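PDB 3QP9: type I polyketide synthase PikAII from Streptomyces venezuelae, which extends a growing polyketide chain, its C2-type ketoreductase domain probably epimerising the alpha-substituent and probably not reducing the ketone. Local coordinates for residues 229-234 against 404-409; 267-272 against 308-313; 442-447 against 466-471. All blocks are in the same frame, centred on the assembly; numbering follows the deposited sequence.

Contact 1 (229-234 against 404-409)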
loop_
_atom_site.group_PDB
_atom_site.type_symbol
_atom_site.label_atom_id
_atom_site.label_comp_id
_atom_site.label_asym_id
_atom_site.label_seq_id
_atom_site.Cartn_x
_atom_site.Cartn_y
_atom_site.Cartn_z
ATOM N N LEU A 229 4.452 3.076 18.354
ATOM C CA LEU A 229 5.450 3.223 17.279
ATOM C C LEU A 229 4.958 4.143 16.133
ATOM O O LEU A 229 3.806 4.106 15.782
ATOM C CB LEU A 229 5.835 1.875 16.663
ATOM C CG LEU A 229 6.504 0.917 17.657
ATOM C CD1 LEU A 229 5.398 0.086 18.428
ATOM C CD2 LEU A 229 7.585 -0.106 17.062
ATOM N N ALA A 230 5.847 4.956 15.551
ATOM C CA ALA A 230 5.458 5.883 14.543
ATOM C C ALA A 230 6.252 5.658 13.267
ATOM O O ALA A 230 7.472 5.341 13.272
ATOM C CB ALA A 230 5.665 7.336 15.045
ATOM N N ARG A 231 5.559 5.830 12.168
ATOM C CA ARG A 231 6.072 5.521 10.826
ATOM C C ARG A 231 7.077 6.538 10.273
ATOM O O ARG A 231 6.849 7.802 10.304
ATOM C CB ARG A 231 4.884 5.376 9.868
ATOM C CG ARG A 231 5.239 4.731 8.472
ATOM C CD ARG A 231 3.895 4.138 7.887
ATOM N NE ARG A 231 4.135 3.634 6.498
ATOM C CZ ARG A 231 4.151 4.382 5.388
ATOM N NH1 ARG A 231 4.347 3.779 4.188
ATOM N NH2 ARG A 231 4.125 5.707 5.434
ATOM N N ARG A 232 8.161 6.022 9.748
ATOM C CA ARG A 232 9.275 6.883 9.265
ATOM C C ARG A 232 9.802 6.311 7.961
ATOM O O ARG A 232 10.010 5.098 7.884
ATOM C CB ARG A 232 10.447 6.822 10.347
ATOM C CG ARG A 232 10.144 7.551 11.655
ATOM C CD ARG A 232 9.891 9.100 11.379
ATOM N NE ARG A 232 9.772 9.824 12.672
ATOM C CZ ARG A 232 8.625 10.017 13.297
ATOM N NH1 ARG A 232 8.579 10.698 14.422
ATOM N NH2 ARG A 232 7.512 9.513 12.768
ATOM N N LEU A 233 10.052 7.135 6.955
ATOM C CA LEU A 233 10.877 6.743 5.798
ATOM C C LEU A 233 12.326 7.071 6.056
ATOM O O LEU A 233 12.660 8.204 6.354
ATOM C CB LEU A 233 10.360 7.473 4.553
ATOM C CG LEU A 233 11.135 7.082 3.289
ATOM C CD1 LEU A 233 10.498 5.704 2.921
ATOM C CD2 LEU A 233 10.805 8.175 2.251
ATOM N N VAL A 234 13.194 6.062 6.068
ATOM C CA VAL A 234 14.587 6.285 6.306
ATOM C C VAL A 234 15.456 5.718 5.172
ATOM O O VAL A 234 15.035 4.854 4.379
ATOM C CB VAL A 234 15.060 5.634 7.692
ATOM C CG1 VAL A 234 14.235 6.298 8.914
ATOM C CG2 VAL A 234 14.937 4.157 7.609
ATOM N N ALA A 404 3.551 5.739 -4.296
ATOM C CA ALA A 404 2.168 6.257 -3.946
ATOM C C ALA A 404 1.705 5.500 -2.692
ATOM O O ALA A 404 1.055 6.071 -1.816
ATOM C CB ALA A 404 1.176 6.037 -5.093
ATOM N N ALA A 405 2.191 4.280 -2.533
ATOM C CA ALA A 405 1.843 3.510 -1.379
ATOM C C ALA A 405 2.737 3.774 -0.159
ATOM O O ALA A 405 2.448 3.285 0.960
ATOM C CB ALA A 405 1.901 1.987 -1.761
ATOM N N ILE A 406 3.854 4.446 -0.380
ATOM C CA ILE A 406 4.856 4.679 0.676
ATOM C C ILE A 406 4.584 6.023 1.368
ATOM O O ILE A 406 4.307 6.067 2.562
ATOM C CB ILE A 406 6.233 4.709 0.092
ATOM C CG1 ILE A 406 6.568 3.299 -0.506
ATOM C CG2 ILE A 406 7.293 5.082 1.215
ATOM C CD1 ILE A 406 6.467 2.093 0.479
ATOM N N TRP A 407 4.535 7.089 0.582
ATOM C CA TRP A 407 4.300 8.386 1.134
ATOM C C TRP A 407 2.986 8.985 0.619
ATOM O O TRP A 407 2.387 9.809 1.305
ATOM C CB TRP A 407 5.520 9.309 0.889
ATOM C CG TRP A 407 6.007 9.490 -0.549
ATOM C CD1 TRP A 407 5.335 10.087 -1.596
ATOM C CD2 TRP A 407 7.304 9.152 -1.052
ATOM N NE1 TRP A 407 6.124 10.103 -2.714
ATOM C CE2 TRP A 407 7.336 9.535 -2.412
ATOM C CE3 TRP A 407 8.447 8.514 -0.479
ATOM C CZ2 TRP A 407 8.476 9.371 -3.209
ATOM C CZ3 TRP A 407 9.576 8.314 -1.286
ATOM C CH2 TRP A 407 9.568 8.744 -2.646
ATOM N N GLY A 408 2.497 8.573 -0.548
ATOM C CA GLY A 408 1.184 9.156 -1.024
ATOM C C GLY A 408 1.407 10.416 -1.861
ATOM O O GLY A 408 2.467 11.098 -1.764
ATOM N N GLY A 409 0.402 10.816 -2.604
ATOM C CA GLY A 409 0.524 11.964 -3.493
ATOM C C GLY A 409 -0.903 12.382 -3.754
ATOM O O GLY A 409 -1.792 11.572 -3.732
#
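Arg-231 donates two hydrogen bonds to one backbone oxygen, the carbonyl of Ile-406. NH1 lies 2.8 Å from Ile-406 O and NH2 lies 2.9 Å from the same Ile-406 O, so the guanidinium meets the oxygen end-on, as a fork. The oxygen sits almost exactly in the guanidinium plane. Its two donors come from different directions. NH1 arrives in the carbonyl plane on a lone pair, at a C=O...N angle of 122°. NH2 stands nearly in line with the C=O bond, at 167°. Both bonds are somewhat bent, as expected when two nitrogens share one acceptor. The Arg-231 side chain reaches this far because it is extended, with CG anti to the backbone N (chi1 -167°). The paired hydrogen bonds fix the rotation of the guanidinium and satisfy a buried carbonyl. Arg-180 lies close to Arg-231 NH2, and its own NH2 makes a weak hydrogen bond to Ala-405 O.

The apolar part is carried by Leu-233, two residues further along the strand. Its two methyls divide the work. CD1 touches CG2 of Ile-406 at 3.7 Å, the two side chains crossing at about a right angle. CD2 comes to the edge of the Trp-407 indole, near the ring plane, 3.6 Å from CE3. Phe-496 packs edge-to-face with the same indole.

Every residue that touches here is buried. Strand 227-235 pairs its backbone with strand 29-36 and with Gln-220 and Ala-222. The loop 404-409 follows strand 396-402 and leads into helix 413-426. The contact joins the closing strand of the N-terminal structural subdomain to a loop of the catalytic subdomain, probably part of the active-site region as in short-chain dehydrogenases, consistent with the two-subdomain architecture of modular ketoreductases.

Contact 2 (267-272 against 308-313)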
loop_
_atom_site.group_PDB
_atom_site.type_symbol
_atom_site.label_atom_id
_atom_site.label_comp_id
_atom_site.label_asym_id
_atom_site.label_seq_id
_atom_site.Cartn_x
_atom_site.Cartn_y
_atom_site.Cartn_z
ATOM N N ALA A 267 13.278 -5.738 -18.230
ATOM C CA ALA A 267 13.576 -6.741 -17.172
ATOM C C ALA A 267 13.898 -8.100 -17.746
ATOM O O ALA A 267 14.846 -8.795 -17.350
ATOM C CB ALA A 267 12.394 -6.838 -16.231
ATOM N N ALA A 268 13.101 -8.531 -18.698
ATOM C CA ALA A 268 13.384 -9.783 -19.386
ATOM C C ALA A 268 14.675 -9.743 -20.208
ATOM O O ALA A 268 15.426 -10.723 -20.180
ATOM C CB ALA A 268 12.135 -10.183 -20.275
ATOM N N ARG A 269 14.987 -8.620 -20.874
ATOM C CA ARG A 269 16.283 -8.468 -21.553
ATOM C C ARG A 269 17.409 -8.597 -20.545
ATOM O O ARG A 269 18.403 -9.270 -20.792
ATOM C CB ARG A 269 16.485 -7.137 -22.285
ATOM C CG ARG A 269 15.483 -6.871 -23.373
ATOM C CD ARG A 269 15.811 -5.560 -24.093
ATOM N NE ARG A 269 15.002 -5.549 -25.283
ATOM C CZ ARG A 269 13.899 -4.836 -25.470
ATOM N NH1 ARG A 269 13.308 -4.971 -26.621
ATOM N NH2 ARG A 269 13.426 -4.020 -24.536
ATOM N N ARG A 270 17.242 -7.940 -19.410
ATOM C CA ARG A 270 18.273 -8.022 -18.376
ATOM C C ARG A 270 18.438 -9.416 -17.873
ATOM O O ARG A 270 19.586 -9.859 -17.611
ATOM C CB ARG A 270 17.992 -7.043 -17.214
ATOM C CG ARG A 270 18.909 -7.124 -16.043
ATOM C CD ARG A 270 20.344 -6.703 -16.396
ATOM N NE ARG A 270 20.391 -5.270 -16.646
ATOM C CZ ARG A 270 20.650 -4.339 -15.706
ATOM N NH1 ARG A 270 20.664 -3.072 -16.072
ATOM N NH2 ARG A 270 20.954 -4.676 -14.461
ATOM N N LEU A 271 17.336 -10.134 -17.619
ATOM C CA LEU A 271 17.489 -11.528 -17.119
ATOM C C LEU A 271 18.230 -12.395 -18.135
ATOM O O LEU A 271 19.172 -13.148 -17.828
ATOM C CB LEU A 271 16.075 -12.089 -16.861
ATOM C CG LEU A 271 15.393 -11.537 -15.596
ATOM C CD1 LEU A 271 13.905 -11.704 -15.592
ATOM C CD2 LEU A 271 15.968 -12.376 -14.480
ATOM N N ALA A 272 17.906 -12.218 -19.385
ATOM C CA ALA A 272 18.643 -12.994 -20.424
ATOM C C ALA A 272 20.117 -12.634 -20.430
ATOM O O ALA A 272 20.999 -13.535 -20.423
ATOM C CB ALA A 272 18.074 -12.678 -21.738
ATOM N N ALA A 308 12.579 -13.427 -30.416
ATOM C CA ALA A 308 13.739 -13.669 -31.287
ATOM C C ALA A 308 14.983 -12.988 -30.658
ATOM O O ALA A 308 16.041 -13.624 -30.554
ATOM C CB ALA A 308 13.493 -13.242 -32.669
ATOM N N GLU A 309 14.788 -11.794 -30.136
ATOM C CA GLU A 309 15.829 -10.977 -29.453
ATOM C C GLU A 309 16.374 -11.700 -28.197
ATOM O O GLU A 309 17.601 -11.862 -28.024
ATOM C CB GLU A 309 15.339 -9.551 -29.149
ATOM C CG GLU A 309 16.491 -8.634 -28.579
ATOM C CD GLU A 309 15.964 -7.359 -27.912
ATOM O OE1 GLU A 309 16.771 -6.655 -27.260
ATOM O OE2 GLU A 309 14.758 -7.043 -28.049
ATOM N N LEU A 310 15.470 -12.218 -27.368
ATOM C CA LEU A 310 15.893 -12.857 -26.158
ATOM C C LEU A 310 16.658 -14.162 -26.441
ATOM O O LEU A 310 17.532 -14.543 -25.662
ATOM C CB LEU A 310 14.709 -13.150 -25.270
ATOM C CG LEU A 310 13.977 -11.869 -24.772
ATOM C CD1 LEU A 310 12.575 -12.365 -24.228
ATOM C CD2 LEU A 310 14.907 -11.196 -23.648
ATOM N N ALA A 311 16.299 -14.861 -27.533
ATOM C CA ALA A 311 17.034 -16.051 -27.983
ATOM C C ALA A 311 18.493 -15.634 -28.303
ATOM O O ALA A 311 19.418 -16.278 -27.809
ATOM C CB ALA A 311 16.355 -16.681 -29.187
ATOM N N ASP A 312 18.690 -14.555 -29.073
ATOM C CA ASP A 312 20.068 -14.016 -29.290
ATOM C C ASP A 312 20.841 -13.699 -28.003
ATOM O O ASP A 312 22.103 -13.816 -27.946
ATOM C CB ASP A 312 20.063 -12.795 -30.186
ATOM C CG ASP A 312 19.836 -13.159 -31.666
ATOM O OD1 ASP A 312 20.136 -14.305 -31.994
ATOM O OD2 ASP A 312 19.395 -12.285 -32.472
ATOM N N LEU A 313 20.074 -13.259 -26.985
ATOM C CA LEU A 313 20.667 -12.852 -25.690
ATOM C C LEU A 313 20.892 -14.052 -24.811
ATOM O O LEU A 313 21.527 -13.955 -23.734
ATOM C CB LEU A 313 19.727 -11.830 -24.994
ATOM C CG LEU A 313 19.674 -10.481 -25.673
ATOM C CD1 LEU A 313 18.540 -9.569 -25.008
ATOM C CD2 LEU A 313 21.115 -9.845 -25.659
#
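Arg-269 and Glu-309 form a two-pronged salt bridge between neighbouring helices. The guanidinium grips the carboxylate side-on, one nitrogen to each oxygen. NE donates to Glu-309 OE1 at 2.9 Å, on the syn side but well out of the carboxylate plane. NH1 donates to Glu-309 OE2 at 2.9 Å, on the syn lone pair, and this oxygen lies in the guanidinium plane. NE also makes a weak bond to OE2. The two planes are 35° apart, so the pairing is twisted rather than flat.

Next to the salt bridge is an apolar layer. The CD2 methyl of Leu-310 rests on the backbone of helix 267-272, 3.5 Å from Ala-268 O and 3.7 Å from Arg-269 CA. It also meets the methyl of Ala-272. Ala-272 CB in turn packs against Leu-313 CB at 3.7 Å. CD1 of Leu-313 reaches back to the CB of Arg-269.

Backbone and torsions set these groups in place. The helix axes run roughly parallel, 24° apart, with a closest approach of 9.3 Å. The backbones come nearest at Ala-272 and Leu-313, whose CA atoms are 5.6 Å apart. Glu-309 spans the gap with an extended chain, its CG anti to the backbone N (chi1 -173°). Arg-269 is also held from its own helix, since NH2 makes a salt bridge to Glu-266. Further in, Ala-268 and Leu-310 both lean on Leu-281 of strand 278-283, so the two helices share one face of that strand in the Rossmann fold.

Chemically, one arginine is placed between two acids, an arrangement that would favour its charged state and partly neutralise both carboxylates. The ionic group sits at the partly exposed margin, while Ala-268, Leu-310 and Ala-272 pack on the buried side.

Contact 3 (442-447 against 466-471)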
loop_
_atom_site.group_PDB
_atom_site.type_symbol
_atom_site.label_atom_id
_atom_site.label_comp_id
_atom_site.label_asym_id
_atom_site.label_seq_id
_atom_site.Cartn_x
_atom_site.Cartn_y
_atom_site.Cartn_z
ATOM N N SER A 442 9.681 4.815 -7.689
ATOM C CA SER A 442 9.280 6.061 -8.238
ATOM C C SER A 442 9.195 5.861 -9.734
ATOM O O SER A 442 9.727 4.894 -10.240
ATOM C CB SER A 442 10.275 7.195 -7.832
ATOM O OG SER A 442 11.534 6.989 -8.385
ATOM N N PRO A 443 8.512 6.773 -10.469
ATOM C CA PRO A 443 8.344 6.474 -11.909
ATOM C C PRO A 443 9.607 6.336 -12.734
ATOM O O PRO A 443 10.546 7.108 -12.590
ATOM C CB PRO A 443 7.533 7.710 -12.418
ATOM C CG PRO A 443 6.649 8.095 -11.211
ATOM C CD PRO A 443 7.642 7.865 -10.024
ATOM N N TRP A 444 9.568 5.413 -13.689
ATOM C CA TRP A 444 10.665 5.163 -14.634
ATOM C C TRP A 444 10.557 6.069 -15.856
ATOM O O TRP A 444 9.452 6.373 -16.311
ATOM C CB TRP A 444 10.530 3.768 -15.145
ATOM C CG TRP A 444 10.883 2.685 -14.130
ATOM C CD1 TRP A 444 10.665 2.702 -12.744
ATOM C CD2 TRP A 444 11.426 1.396 -14.426
ATOM N NE1 TRP A 444 11.076 1.503 -12.201
ATOM C CE2 TRP A 444 11.547 0.695 -13.193
ATOM C CE3 TRP A 444 11.833 0.765 -15.618
ATOM C CZ2 TRP A 444 12.059 -0.621 -13.110
ATOM C CZ3 TRP A 444 12.361 -0.538 -15.533
ATOM C CH2 TRP A 444 12.456 -1.223 -14.287
ATOM N N GLU A 445 11.709 6.458 -16.378
ATOM C CA GLU A 445 11.777 7.150 -17.679
ATOM C C GLU A 445 10.874 6.508 -18.702
ATOM O O GLU A 445 10.714 5.273 -18.744
ATOM C CB GLU A 445 13.191 7.137 -18.232
ATOM C CG GLU A 445 14.144 8.111 -17.599
ATOM C CD GLU A 445 15.523 8.077 -18.234
ATOM O OE1 GLU A 445 16.311 8.996 -17.907
ATOM O OE2 GLU A 445 15.850 7.126 -19.009
ATOM N N GLY A 446 10.301 7.364 -19.539
ATOM C CA GLY A 446 9.465 6.913 -20.613
ATOM C C GLY A 446 8.034 6.693 -20.150
ATOM O O GLY A 446 7.132 6.683 -20.985
ATOM N N SER A 447 7.800 6.505 -18.843
ATOM C CA SER A 447 6.453 6.144 -18.421
ATOM C C SER A 447 5.527 7.359 -18.444
ATOM O O SER A 447 5.996 8.516 -18.384
ATOM C CB SER A 447 6.439 5.442 -17.056
ATOM O OG SER A 447 6.562 6.401 -16.044
ATOM N N LEU A 466 13.541 7.393 -13.302
ATOM C CA LEU A 466 14.599 6.375 -13.195
ATOM C C LEU A 466 15.022 5.879 -14.559
ATOM O O LEU A 466 14.196 5.345 -15.306
ATOM C CB LEU A 466 14.133 5.168 -12.344
ATOM C CG LEU A 466 14.250 5.165 -10.822
ATOM C CD1 LEU A 466 14.384 6.534 -10.114
ATOM C CD2 LEU A 466 13.398 4.056 -10.017
ATOM N N ALA A 467 16.325 5.929 -14.848
ATOM C CA ALA A 467 16.767 5.165 -16.068
ATOM C C ALA A 467 16.548 3.645 -15.827
ATOM O O ALA A 467 16.783 3.144 -14.732
ATOM C CB ALA A 467 18.178 5.432 -16.443
ATOM N N PRO A 468 16.029 2.955 -16.852
ATOM C CA PRO A 468 15.599 1.564 -16.782
ATOM C C PRO A 468 16.773 0.676 -16.393
ATOM O O PRO A 468 16.645 -0.131 -15.476
ATOM C CB PRO A 468 15.075 1.285 -18.209
ATOM C CG PRO A 468 14.471 2.640 -18.593
ATOM C CD PRO A 468 15.409 3.675 -17.997
ATOM N N ALA A 469 17.914 0.897 -17.015
ATOM C CA ALA A 469 19.118 0.144 -16.696
ATOM C C ALA A 469 19.557 0.238 -15.221
ATOM O O ALA A 469 19.922 -0.791 -14.593
ATOM C CB ALA A 469 20.272 0.651 -17.594
ATOM N N THR A 470 19.676 1.483 -14.733
ATOM C CA THR A 470 19.975 1.769 -13.347
ATOM C C THR A 470 18.939 1.185 -12.376
ATOM O O THR A 470 19.336 0.555 -11.389
ATOM C CB THR A 470 20.109 3.280 -13.139
ATOM O OG1 THR A 470 21.040 3.723 -14.115
ATOM C CG2 THR A 470 20.657 3.610 -11.770
ATOM N N ALA A 471 17.659 1.347 -12.695
ATOM C CA ALA A 471 16.570 0.820 -11.870
ATOM C C ALA A 471 16.707 -0.701 -11.786
ATOM O O ALA A 471 16.528 -1.305 -10.720
ATOM C CB ALA A 471 15.176 1.222 -12.452
#
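Trp-444 and Leu-466 are joined by a single beta bridge, and their CA atoms are 4.4 Å apart. Two backbone bonds flank it. Leu-466 N donates to Pro-443 O at 3.1 Å, a nearly straight bond (166°) on a lone pair. Glu-445 N donates to Leu-466 O at 2.9 Å, from above the carbonyl plane.

Packing is tight on the inner side. Trp-444 has CG anti to its carbonyl carbon (chi1 -72°), which lays the indole against Pro-468 and Ala-471. The CB methyl of Ala-471 sits over one face of the ring system, 3.9 Å from the centroid of the Trp-444 six-membered ring, a CH-pi contact. Pro-468 approaches obliquely, its CA 4.0 Å from Trp-444 CE3. The Leu-466 methyl CD1 lies 3.4 Å from Ser-442 OG. Trp-441 of strand 435-441 meets Trp-444 edge-to-face.

The outer side is looser. Glu-445 is exposed and crosses Pro-468 at about a right angle at the start of helix 468-481. Its OE2 touches CD of Pro-468 at 3.6 Å and CA of Ala-467, which holds the N-cap position. Glu-445 itself belongs to a type II turn from Trp-444 to Ser-447, where Trp-444 O accepts from both Ser-447 N and OG.

The backbone bonds thus fix the register, while the indole packs against the first turn of the helix. The Glu-445 carboxylate would be mildly favoured by that helix's N-terminal end.

Overall arrangement
From the N terminus, strand 227-235 opens contact 1. The chain then enters the catalytic subdomain, where 267-272 and 308-313 close contact 2 between two neighbouring helices. Segment 404-409 closes contact 1 much later, so contact 2 falls within its long loop. Contact 3 follows in series, a short loop closed between 442-447 and 466-471. No two contacts cross. Contact 1 ties the structural subdomain to the catalytic one, and contacts 2 and 3 act within the latter. Contacts 2 and 3 touch through a probable hydrogen bond from Arg-270 to the Ala-469 carbonyl. Contacts 1 and 3 come within about 5 Å at their nearest atoms without touching.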